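Local coordinates for putative methyl-accepting chemotaxis signal transduction protein (Campylobacter jejuni, PDB 6W3P) that probably senses amino-acid-like ligands through a double-Cache (dCache) periplasmic domain and passes the signal to the chemotaxis machinery, at residues A[79-84]-A[157-162]; A[180-185]-A[233-238]; A[89-94]-A[102-107]. All coordinates share one frame; numbering follows the deposited sequence. Where two conformers were deposited one is given.

Overall arrangement
Contacts 1 and 3 lie in one six-stranded antiparallel sheet, the core of the first PDC (Cache) sensor domain, with centres about 11 Å apart. Strand 80-84 sits between 152-162 and 90-94, and 103-105 closes the sheet on that side; backbone bonds from V81 to S93 and from L83 to L91 tie the two contacts together. In sequence, contact 3 falls between the two halves of contact 1. Both touch the bound beta-methylnorleucine, contact 1 at its amino group and side-chain branch, contact 3 at its aliphatic tail. Contact 2 follows later in the chain, in a separate five-stranded sheet, its centre about 23 Å from contact 1 and about 32 Å from contact 3, and has no share in the ligand site.

Contact 1: residues A[79-84]-A[157-162]. With SKJ (beta-methylnorleucine), chain C.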
loop_
_atom_site.group_PDB
_atom_site.type_symbol
_atom_site.label_atom_id
_atom_site.label_comp_id
_atom_site.label_asym_id
_atom_site.label_seq_id
_atom_site.Cartn_x
_atom_site.Cartn_y
_atom_site.Cartn_z
ATOM N N LEU A 79 -3.565 9.884 -8.614
ATOM C CA LEU A 79 -2.560 10.693 -9.309
ATOM C C LEU A 79 -2.577 10.417 -10.809
ATOM O O LEU A 79 -2.631 11.343 -11.622
ATOM C CB LEU A 79 -1.169 10.393 -8.771
ATOM C CG LEU A 79 -0.881 11.049 -7.430
ATOM C CD1 LEU A 79 0.452 10.562 -6.876
ATOM C CD2 LEU A 79 -0.929 12.570 -7.555
ATOM N N ASN A 80 -2.550 9.128 -11.157
ATOM C CA ASN A 80 -2.528 8.717 -12.570
ATOM C C ASN A 80 -3.452 7.525 -12.681
ATOM O O ASN A 80 -3.399 6.635 -11.830
ATOM C CB ASN A 80 -1.131 8.240 -13.030
ATOM C CG ASN A 80 -0.068 9.297 -12.968
ATOM O OD1 ASN A 80 -0.150 10.335 -13.637
ATOM N ND2 ASN A 80 1.010 8.970 -12.250
ATOM N N VAL A 81 -4.114 7.428 -13.808
ATOM C CA VAL A 81 -4.935 6.245 -14.153
ATOM C C VAL A 81 -4.701 6.043 -15.662
ATOM O O VAL A 81 -4.826 7.009 -16.449
ATOM C CB VAL A 81 -6.428 6.466 -13.855
ATOM C CG1 VAL A 81 -7.254 5.301 -14.303
ATOM C CG2 VAL A 81 -6.665 6.721 -12.384
ATOM N N TYR A 82 -4.349 4.824 -16.041
ATOM C CA TYR A 82 -3.813 4.618 -17.382
ATOM C C TYR A 82 -4.055 3.226 -17.914
ATOM O O TYR A 82 -4.283 2.291 -17.152
ATOM C CB TYR A 82 -2.315 4.988 -17.462
ATOM C CG TYR A 82 -1.504 4.456 -16.342
ATOM C CD1 TYR A 82 -1.371 5.174 -15.148
ATOM C CD2 TYR A 82 -0.851 3.213 -16.445
ATOM C CE1 TYR A 82 -0.616 4.660 -14.096
ATOM C CE2 TYR A 82 -0.092 2.709 -15.406
ATOM C CZ TYR A 82 0.022 3.435 -14.229
ATOM O OH TYR A 82 0.796 2.928 -13.231
ATOM N N LEU A 83 -3.932 3.099 -19.241
ATOM C CA LEU A 83 -4.054 1.804 -19.884
ATOM C C LEU A 83 -2.834 1.669 -20.830
ATOM O O LEU A 83 -2.694 2.412 -21.811
ATOM C CB LEU A 83 -5.352 1.722 -20.679
ATOM C CG LEU A 83 -5.585 0.418 -21.400
ATOM C CD1 LEU A 83 -5.758 -0.745 -20.443
ATOM C CD2 LEU A 83 -6.791 0.555 -22.329
ATOM N N GLY A 84 -2.016 0.648 -20.554
ATOM C CA GLY A 84 -0.836 0.368 -21.375
ATOM C C GLY A 84 -1.129 -0.706 -22.404
ATOM O O GLY A 84 -1.726 -1.730 -22.073
ATOM N N LEU A 157 -4.204 -2.101 -17.166
ATOM C CA LEU A 157 -4.696 -0.920 -16.443
ATOM C C LEU A 157 -3.760 -0.665 -15.267
ATOM O O LEU A 157 -3.346 -1.606 -14.585
ATOM C CB LEU A 157 -6.072 -1.237 -15.881
ATOM C CG LEU A 157 -6.753 -0.221 -15.016
ATOM C CD1 LEU A 157 -7.080 1.038 -15.778
ATOM C CD2 LEU A 157 -8.013 -0.851 -14.404
ATOM N N GLY A 158 -3.489 0.604 -15.019
ATOM C CA GLY A 158 -2.744 0.987 -13.813
ATOM C C GLY A 158 -3.399 2.166 -13.143
ATOM O O GLY A 158 -3.957 3.079 -13.784
ATOM N N VAL A 159 -3.298 2.142 -11.817
ATOM C CA VAL A 159 -3.834 3.194 -10.964
ATOM C C VAL A 159 -2.772 3.539 -9.918
ATOM O O VAL A 159 -2.299 2.640 -9.201
ATOM C CB VAL A 159 -5.109 2.715 -10.239
ATOM C CG1 VAL A 159 -5.568 3.745 -9.231
ATOM C CG2 VAL A 159 -6.206 2.336 -11.210
ATOM N N ASP A 160 -2.339 4.800 -9.913
ATOM C CA ASP A 160 -1.292 5.233 -8.994
ATOM C C ASP A 160 -1.907 6.076 -7.871
ATOM O O ASP A 160 -2.557 7.103 -8.116
ATOM C CB ASP A 160 -0.279 6.137 -9.711
ATOM C CG ASP A 160 0.526 5.456 -10.786
ATOM O OD1 ASP A 160 0.497 4.221 -10.878
ATOM O OD2 ASP A 160 1.193 6.227 -11.542
ATOM N N ILE A 161 -1.690 5.637 -6.648
ATOM C CA ILE A 161 -2.179 6.322 -5.467
ATOM C C ILE A 161 -0.933 6.782 -4.678
ATOM O O ILE A 161 0.003 6.002 -4.482
ATOM C CB ILE A 161 -3.013 5.386 -4.570
ATOM C CG1 ILE A 161 -4.175 4.727 -5.353
ATOM C CG2 ILE A 161 -3.500 6.096 -3.301
ATOM C CD1 ILE A 161 -5.143 5.709 -5.942
ATOM N N PRO A 162 -0.895 8.057 -4.217
ATOM C CA PRO A 162 0.279 8.522 -3.456
ATOM C C PRO A 162 0.509 7.659 -2.230
ATOM O O PRO A 162 -0.431 7.380 -1.472
ATOM C CB PRO A 162 -0.113 9.930 -3.044
ATOM C CG PRO A 162 -1.150 10.369 -3.988
ATOM C CD PRO A 162 -1.881 9.127 -4.407
HETATM N N SKJ C . 3.614 5.379 -12.458
HETATM C CA SKJ C . 3.725 4.727 -13.763
HETATM C C SKJ C . 5.217 4.561 -14.017
HETATM O O SKJ C . 6.055 5.267 -13.414
HETATM C CB SKJ C . 2.975 5.482 -14.879
HETATM C CG1 SKJ C . 2.756 4.677 -16.180
HETATM C CG2 SKJ C . 3.616 6.827 -15.152
HETATM O OXT SKJ C . 5.577 3.734 -14.890
HETATM C CAA SKJ C . 3.342 9.140 -16.097
HETATM C CAB SKJ C . 2.658 7.780 -15.881
#
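Y82 holds CG between its backbone N and carbonyl carbon (chi1 46°), which lays the ring across G158, while D160 turns CG beside its own N (chi1 -66°) and lifts its carboxylate to the same face of the sheet. There the two side chains cross at about a right angle. Y82 OH donates to D160 OD1 over 2.7 Å, on the syn side of the carboxylate. N80 comes in on the other oxygen: its ND2 reaches D160 OD2 at 2.8 Å, on the anti side, with amide and carboxylate planes 83° apart. The amino N of the bound beta-methylnorleucine donates to that same OD2 at 2.7 Å.

One face of the Y82 ring rests directly on the backbone of G158, whose CA lies 3.9 Å from the ring centroid in a CH-pi contact. Over the opposite face lies ligand CG1, 3.5 Å above the plane and toward the rim. Beneath this polar cluster, strands 80-84 and 157-162 run antiparallel, with Y82 and G158 a hydrogen-bonded pair. V81, V159 and L157 turn to the other face, against helix 4-49.

T142 OG1 also bonds D160 OD1, and D133, Y131, K113 and W115 bind the ligand as well. With each carboxylate oxygen gripped twice, D160 is held in place and probably stays ionised, a fitting counter-charge for the ligand's ammonium group, as expected of amino-acid recognition in a Cache sensor.

Contact 2: residues A[180-185]-A[233-238]; sequences FDQKNK and VFAYTA
F180 and T237 form the tight end of this contact, an antiparallel hydrogen-bonded pair. F180 N donates to T237 O over 2.8 Å, nearly straight at 169°, and T237 N returns a bond to F180 O at 3.0 Å. That same F180 O lies in the plane of the Y236 ring, at its edge, 3.5 Å from CD1. F180 and T237 side chains cross obliquely on one face.

Beyond D181 the two chains part and water fills in. One molecule donates to D181 O and A235 O and accepts from T237 OG1; a second sits unusually close to T237 OG1 and N184 OD1 and probably bridges them. On the solvent side, Q182 is extended with CG anti to its backbone N (chi1 -151°), which carries its amide across A235 CB, 3.6 Å from CD; a bound sodium ion lies about 3 Å from this side chain. D181 OD1 takes K183 N in an Asx turn and, from the other face of the carboxylate, K185 N, just past the type I turn D181-N184.

F180 and T237 face helix 202-211, with H201 edge-to-face to the F180 ring, whereas Y236 packs on V29 of helix 4-49 and meets F187 of strand 186-189.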
loop_
_atom_site.group_PDB
_atom_site.type_symbol
_atom_site.label_atom_id
_atom_site.label_comp_id
_atom_site.label_asym_id
_atom_site.label_seq_id
_atom_site.Cartn_x
_atom_site.Cartn_y
_atom_site.Cartn_z
ATOM N N PHE A 180 6.996 -1.023 8.689
ATOM C CA PHE A 180 8.165 -1.226 7.882
ATOM C C PHE A 180 7.722 -1.750 6.536
ATOM O O PHE A 180 6.785 -2.529 6.462
ATOM C CB PHE A 180 9.092 -2.286 8.516
ATOM C CG PHE A 180 9.650 -1.879 9.847
ATOM C CD1 PHE A 180 10.812 -1.143 9.962
ATOM C CD2 PHE A 180 9.013 -2.278 11.005
ATOM C CE1 PHE A 180 11.260 -0.730 11.202
ATOM C CE2 PHE A 180 9.480 -1.901 12.244
ATOM C CZ PHE A 180 10.604 -1.149 12.352
ATOM N N ASP A 181 8.452 -1.374 5.487
ATOM C CA ASP A 181 8.244 -1.908 4.154
ATOM C C ASP A 181 8.974 -3.253 3.989
ATOM O O ASP A 181 9.479 -3.813 4.967
ATOM C CB ASP A 181 8.664 -0.868 3.110
ATOM C CG ASP A 181 10.177 -0.674 2.997
ATOM O OD1 ASP A 181 10.947 -1.486 3.549
ATOM O OD2 ASP A 181 10.581 0.413 2.500
ATOM N N GLN A 182 8.877 -3.836 2.796
ATOM C CA GLN A 182 9.371 -5.196 2.532
ATOM C C GLN A 182 10.864 -5.353 2.822
ATOM O O GLN A 182 11.361 -6.477 2.952
ATOM C CB GLN A 182 9.105 -5.572 1.062
ATOM C CG GLN A 182 8.893 -7.051 0.782
ATOM C CD GLN A 182 8.247 -7.284 -0.581
ATOM O OE1 GLN A 182 8.125 -6.357 -1.389
ATOM N NE2 GLN A 182 7.824 -8.522 -0.837
ATOM N N LYS A 183 11.590 -4.244 2.727
ATOM C CA LYS A 183 13.029 -4.213 2.987
ATOM C C LYS A 183 13.371 -3.917 4.450
ATOM O O LYS A 183 14.508 -3.631 4.771
ATOM C CB LYS A 183 13.683 -3.159 2.085
ATOM C CG LYS A 183 13.544 -3.439 0.590
ATOM C CD LYS A 183 14.203 -2.332 -0.217
ATOM C CE LYS A 183 15.136 -2.884 -1.277
ATOM N NZ LYS A 183 16.043 -1.828 -1.811
ATOM N N ASN A 184 12.385 -3.979 5.330
ATOM C CA ASN A 184 12.559 -3.585 6.739
ATOM C C ASN A 184 13.076 -2.166 6.939
ATOM O O ASN A 184 13.695 -1.850 7.960
ATOM C CB ASN A 184 13.443 -4.578 7.511
ATOM C CG ASN A 184 12.744 -5.890 7.769
ATOM O OD1 ASN A 184 11.510 -5.969 7.727
ATOM N ND2 ASN A 184 13.522 -6.950 7.878
ATOM N N LYS A 185 12.701 -1.280 6.036
ATOM C CA LYS A 185 12.895 0.156 6.245
ATOM C C LYS A 185 11.595 0.793 6.748
ATOM O O LYS A 185 10.489 0.479 6.298
ATOM C CB LYS A 185 13.331 0.802 4.932
ATOM C CG LYS A 185 13.519 2.299 4.972
ATOM C CD LYS A 185 14.074 2.793 3.640
ATOM C CE LYS A 185 13.973 4.308 3.523
ATOM N NZ LYS A 185 14.099 4.755 2.108
ATOM N N VAL A 233 1.590 -7.634 7.617
ATOM C CA VAL A 233 0.392 -7.208 6.934
ATOM C C VAL A 233 0.800 -7.004 5.471
ATOM O O VAL A 233 1.509 -6.063 5.135
ATOM C CB VAL A 233 -0.205 -5.878 7.508
ATOM C CG1 VAL A 233 -1.550 -5.607 6.872
ATOM C CG2 VAL A 233 -0.323 -5.903 9.033
ATOM N N PHE A 234 0.362 -7.918 4.624
ATOM C CA PHE A 234 0.909 -8.057 3.284
ATOM C C PHE A 234 2.448 -8.109 3.356
ATOM O O PHE A 234 3.001 -8.890 4.123
ATOM C CB PHE A 234 0.392 -6.939 2.372
ATOM C CG PHE A 234 -1.080 -6.748 2.449
ATOM C CD1 PHE A 234 -1.950 -7.791 2.216
ATOM C CD2 PHE A 234 -1.591 -5.537 2.837
ATOM C CE1 PHE A 234 -3.313 -7.598 2.323
ATOM C CE2 PHE A 234 -2.946 -5.342 2.966
ATOM C CZ PHE A 234 -3.810 -6.383 2.706
ATOM N N ALA A 235 3.145 -7.266 2.594
ATOM C CA ALA A 235 4.595 -7.250 2.694
ATOM C C ALA A 235 5.177 -6.326 3.753
ATOM O O ALA A 235 6.380 -6.390 4.027
ATOM C CB ALA A 235 5.225 -6.991 1.332
ATOM N N TYR A 236 4.285 -5.656 4.471
ATOM C CA TYR A 236 4.675 -4.746 5.533
ATOM C C TYR A 236 4.808 -5.489 6.859
ATOM O O TYR A 236 4.228 -6.552 7.059
ATOM C CB TYR A 236 3.652 -3.614 5.766
ATOM C CG TYR A 236 3.366 -2.707 4.596
ATOM C CD1 TYR A 236 4.227 -1.665 4.253
ATOM C CD2 TYR A 236 2.171 -2.820 3.910
ATOM C CE1 TYR A 236 3.928 -0.825 3.185
ATOM C CE2 TYR A 236 1.798 -1.911 2.968
ATOM C CZ TYR A 236 2.692 -0.979 2.532
ATOM O OH TYR A 236 2.250 -0.114 1.554
ATOM N N THR A 237 5.587 -4.907 7.758
ATOM C CA THR A 237 5.567 -5.298 9.152
ATOM C C THR A 237 4.993 -4.140 9.954
ATOM O O THR A 237 5.513 -3.043 9.910
ATOM C CB THR A 237 6.976 -5.672 9.661
ATOM O OG1 THR A 237 7.524 -6.713 8.846
ATOM C CG2 THR A 237 6.906 -6.168 11.079
ATOM N N ALA A 238 3.911 -4.401 10.689
ATOM C CA ALA A 238 3.261 -3.406 11.550
ATOM C C ALA A 238 3.646 -3.705 12.990
ATOM O O ALA A 238 3.564 -4.841 13.435
ATOM C CB ALA A 238 1.757 -3.509 11.419
HETATM O O HOH W 1 8.146 -6.122 6.222
HETATM O O HOH W 2 10.025 -7.380 9.242
#

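Contact 3: residues A[89-94]-A[102-107]. With SKJ (beta-methylnorleucine), chain C.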
loop_
_atom_site.group_PDB
_atom_site.type_symbol
_atom_site.label_atom_id
_atom_site.label_comp_id
_atom_site.label_asym_id
_atom_site.label_seq_id
_atom_site.Cartn_x
_atom_site.Cartn_y
_atom_site.Cartn_z
ATOM N N LYS A 89 2.485 1.962 -26.134
ATOM C CA LYS A 89 1.825 3.238 -25.826
ATOM C C LYS A 89 0.959 3.095 -24.590
ATOM O O LYS A 89 0.465 2.002 -24.292
ATOM C CB LYS A 89 0.981 3.654 -26.998
ATOM C CG LYS A 89 1.828 3.880 -28.258
ATOM C CD LYS A 89 1.108 4.842 -29.167
ATOM C CE LYS A 89 1.734 4.928 -30.534
ATOM N NZ LYS A 89 0.702 5.167 -31.552
ATOM N N VAL A 90 0.752 4.223 -23.916
ATOM C CA VAL A 90 -0.087 4.321 -22.750
ATOM C C VAL A 90 -1.119 5.408 -23.003
ATOM O O VAL A 90 -0.793 6.525 -23.435
ATOM C CB VAL A 90 0.732 4.648 -21.485
ATOM C CG1 VAL A 90 -0.180 4.897 -20.293
ATOM C CG2 VAL A 90 1.715 3.530 -21.184
ATOM N N LEU A 91 -2.361 5.101 -22.640
ATOM C CA LEU A 91 -3.378 6.134 -22.530
ATOM C C LEU A 91 -3.375 6.608 -21.084
ATOM O O LEU A 91 -3.649 5.829 -20.171
ATOM C CB LEU A 91 -4.752 5.625 -22.935
ATOM C CG LEU A 91 -5.875 6.683 -22.864
ATOM C CD1 LEU A 91 -5.737 7.822 -23.881
ATOM C CD2 LEU A 91 -7.216 6.033 -23.042
ATOM N N LEU A 92 -3.023 7.882 -20.900
ATOM C CA LEU A 92 -2.727 8.418 -19.549
ATOM C C LEU A 92 -3.676 9.529 -19.152
ATOM O O LEU A 92 -3.756 10.572 -19.803
ATOM C CB LEU A 92 -1.295 8.940 -19.501
ATOM C CG LEU A 92 -0.851 9.627 -18.205
ATOM C CD1 LEU A 92 -0.902 8.719 -16.997
ATOM C CD2 LEU A 92 0.543 10.199 -18.392
ATOM N N SER A 93 -4.372 9.327 -18.025
ATOM C CA SER A 93 -5.107 10.396 -17.351
ATOM C C SER A 93 -4.346 10.796 -16.105
ATOM O O SER A 93 -4.108 9.991 -15.223
ATOM C CB SER A 93 -6.488 9.884 -16.935
ATOM O OG SER A 93 -7.276 10.932 -16.385
ATOM N N GLN A 94 -3.902 12.029 -16.064
ATOM C CA GLN A 94 -3.063 12.449 -14.966
ATOM C C GLN A 94 -3.625 13.658 -14.325
ATOM O O GLN A 94 -4.160 14.536 -14.982
ATOM C CB GLN A 94 -1.665 12.732 -15.486
ATOM C CG GLN A 94 -0.710 13.233 -14.470
ATOM C CD GLN A 94 0.652 13.251 -15.068
ATOM O OE1 GLN A 94 1.317 12.236 -15.103
ATOM N NE2 GLN A 94 0.923 14.311 -15.805
ATOM N N PRO A 102 -7.260 12.732 -21.631
ATOM C CA PRO A 102 -6.158 11.767 -21.652
ATOM C C PRO A 102 -5.553 11.605 -23.039
ATOM O O PRO A 102 -6.276 11.547 -24.041
ATOM C CB PRO A 102 -6.830 10.468 -21.224
ATOM C CG PRO A 102 -7.950 10.901 -20.336
ATOM C CD PRO A 102 -8.462 12.169 -20.992
ATOM N N GLU A 103 -4.246 11.418 -23.065
ATOM C CA GLU A 103 -3.505 11.337 -24.316
ATOM C C GLU A 103 -2.644 10.090 -24.350
ATOM O O GLU A 103 -2.395 9.449 -23.312
ATOM C CB GLU A 103 -2.711 12.602 -24.650
ATOM C CG GLU A 103 -1.871 13.173 -23.538
ATOM C CD GLU A 103 -0.964 14.305 -23.991
ATOM O OE1 GLU A 103 0.235 14.285 -23.618
ATOM O OE2 GLU A 103 -1.452 15.223 -24.696
ATOM N N LEU A 104 -2.375 9.634 -25.577
ATOM C CA LEU A 104 -1.458 8.548 -25.803
ATOM C C LEU A 104 -0.056 9.048 -25.657
ATOM O O LEU A 104 0.311 10.130 -26.164
ATOM C CB LEU A 104 -1.628 7.928 -27.188
ATOM C CG LEU A 104 -2.883 7.094 -27.275
ATOM C CD1 LEU A 104 -3.114 6.770 -28.735
ATOM C CD2 LEU A 104 -2.790 5.805 -26.465
ATOM N N ARG A 105 0.703 8.306 -24.863
ATOM C CA ARG A 105 2.116 8.606 -24.677
ATOM C C ARG A 105 2.911 7.396 -25.141
ATOM O O ARG A 105 2.585 6.264 -24.793
ATOM C CB ARG A 105 2.358 8.814 -23.167
ATOM C CG ARG A 105 1.767 10.085 -22.585
ATOM C CD ARG A 105 2.699 11.249 -22.824
ATOM N NE ARG A 105 3.948 11.139 -22.070
ATOM C CZ ARG A 105 4.186 11.738 -20.906
ATOM N NH1 ARG A 105 3.213 12.380 -20.266
ATOM N NH2 ARG A 105 5.422 11.758 -20.415
ATOM N N ASP A 106 4.011 7.653 -25.836
ATOM C CA ASP A 106 4.894 6.590 -26.329
ATOM C C ASP A 106 6.277 6.525 -25.649
ATOM O O ASP A 106 7.105 5.692 -26.020
ATOM C CB ASP A 106 5.076 6.692 -27.859
ATOM C CG ASP A 106 5.843 7.933 -28.296
ATOM O OD1 ASP A 106 6.468 8.621 -27.457
ATOM O OD2 ASP A 106 5.920 8.156 -29.522
ATOM N N ASP A 107 6.446 7.231 -24.531
ATOM C CA ASP A 107 7.770 7.394 -23.947
ATOM C C ASP A 107 7.957 6.778 -22.549
ATOM O O ASP A 107 8.910 7.137 -21.843
ATOM C CB ASP A 107 8.160 8.883 -23.922
ATOM C CG ASP A 107 7.138 9.744 -23.182
ATOM O OD1 ASP A 107 5.934 9.415 -23.185
ATOM O OD2 ASP A 107 7.539 10.726 -22.523
HETATM N N SKJ C . 3.614 5.379 -12.458
HETATM C CA SKJ C . 3.725 4.727 -13.763
HETATM C C SKJ C . 5.217 4.561 -14.017
HETATM O O SKJ C . 6.055 5.267 -13.414
HETATM C CB SKJ C . 2.975 5.482 -14.879
HETATM C CG1 SKJ C . 2.756 4.677 -16.180
HETATM C CG2 SKJ C . 3.616 6.827 -15.152
HETATM O OXT SKJ C . 5.577 3.734 -14.890
HETATM C CAA SKJ C . 3.342 9.140 -16.097
HETATM C CAB SKJ C . 2.658 7.780 -15.881
#
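L92 and R105 slant past each other on one face of the hairpin, the leucine methyl CD2 lying 3.9 Å from R105 NH1. The arginine chain folds back at chi2 and chi3 (-83° and -67°), which curls its guanidinium round to D107. That carboxylate is gripped side-on, NE to OD1 at 2.9 Å and NH2 to OD2 at 3.2 Å, both oxygens lying close to the guanidinium plane and using syn lone pairs.

On the reverse face the meeting is mainly apolar, though methyls also lie against backbone carbonyls. L91 CD1 reaches P102 CB at 3.9 Å, and in one of its two conformers L104 brings CD2 near L91 CB; helix 58-76 packs against both leucines. Farther along, the P102 ring sets CG against S93 CB, whose hydroxyl turns to R73. The backbones join tightly at V90 and R105, bonded in both directions, with R105 N to V90 O at 2.7 Å. At the next hydrogen-bonded pair, L92 N to E103 O is 2.9 Å, but E103 N to L92 O is weak at 3.4 Å.

L92 CD2 also lies 3.8 Å from CAA of beta-methylnorleucine. Pairing with D107 probably offsets the R105 charge nearby, and L92 gives the ligand's alkyl chain an apolar neighbour, consistent with a pocket for a hydrophobic side chain.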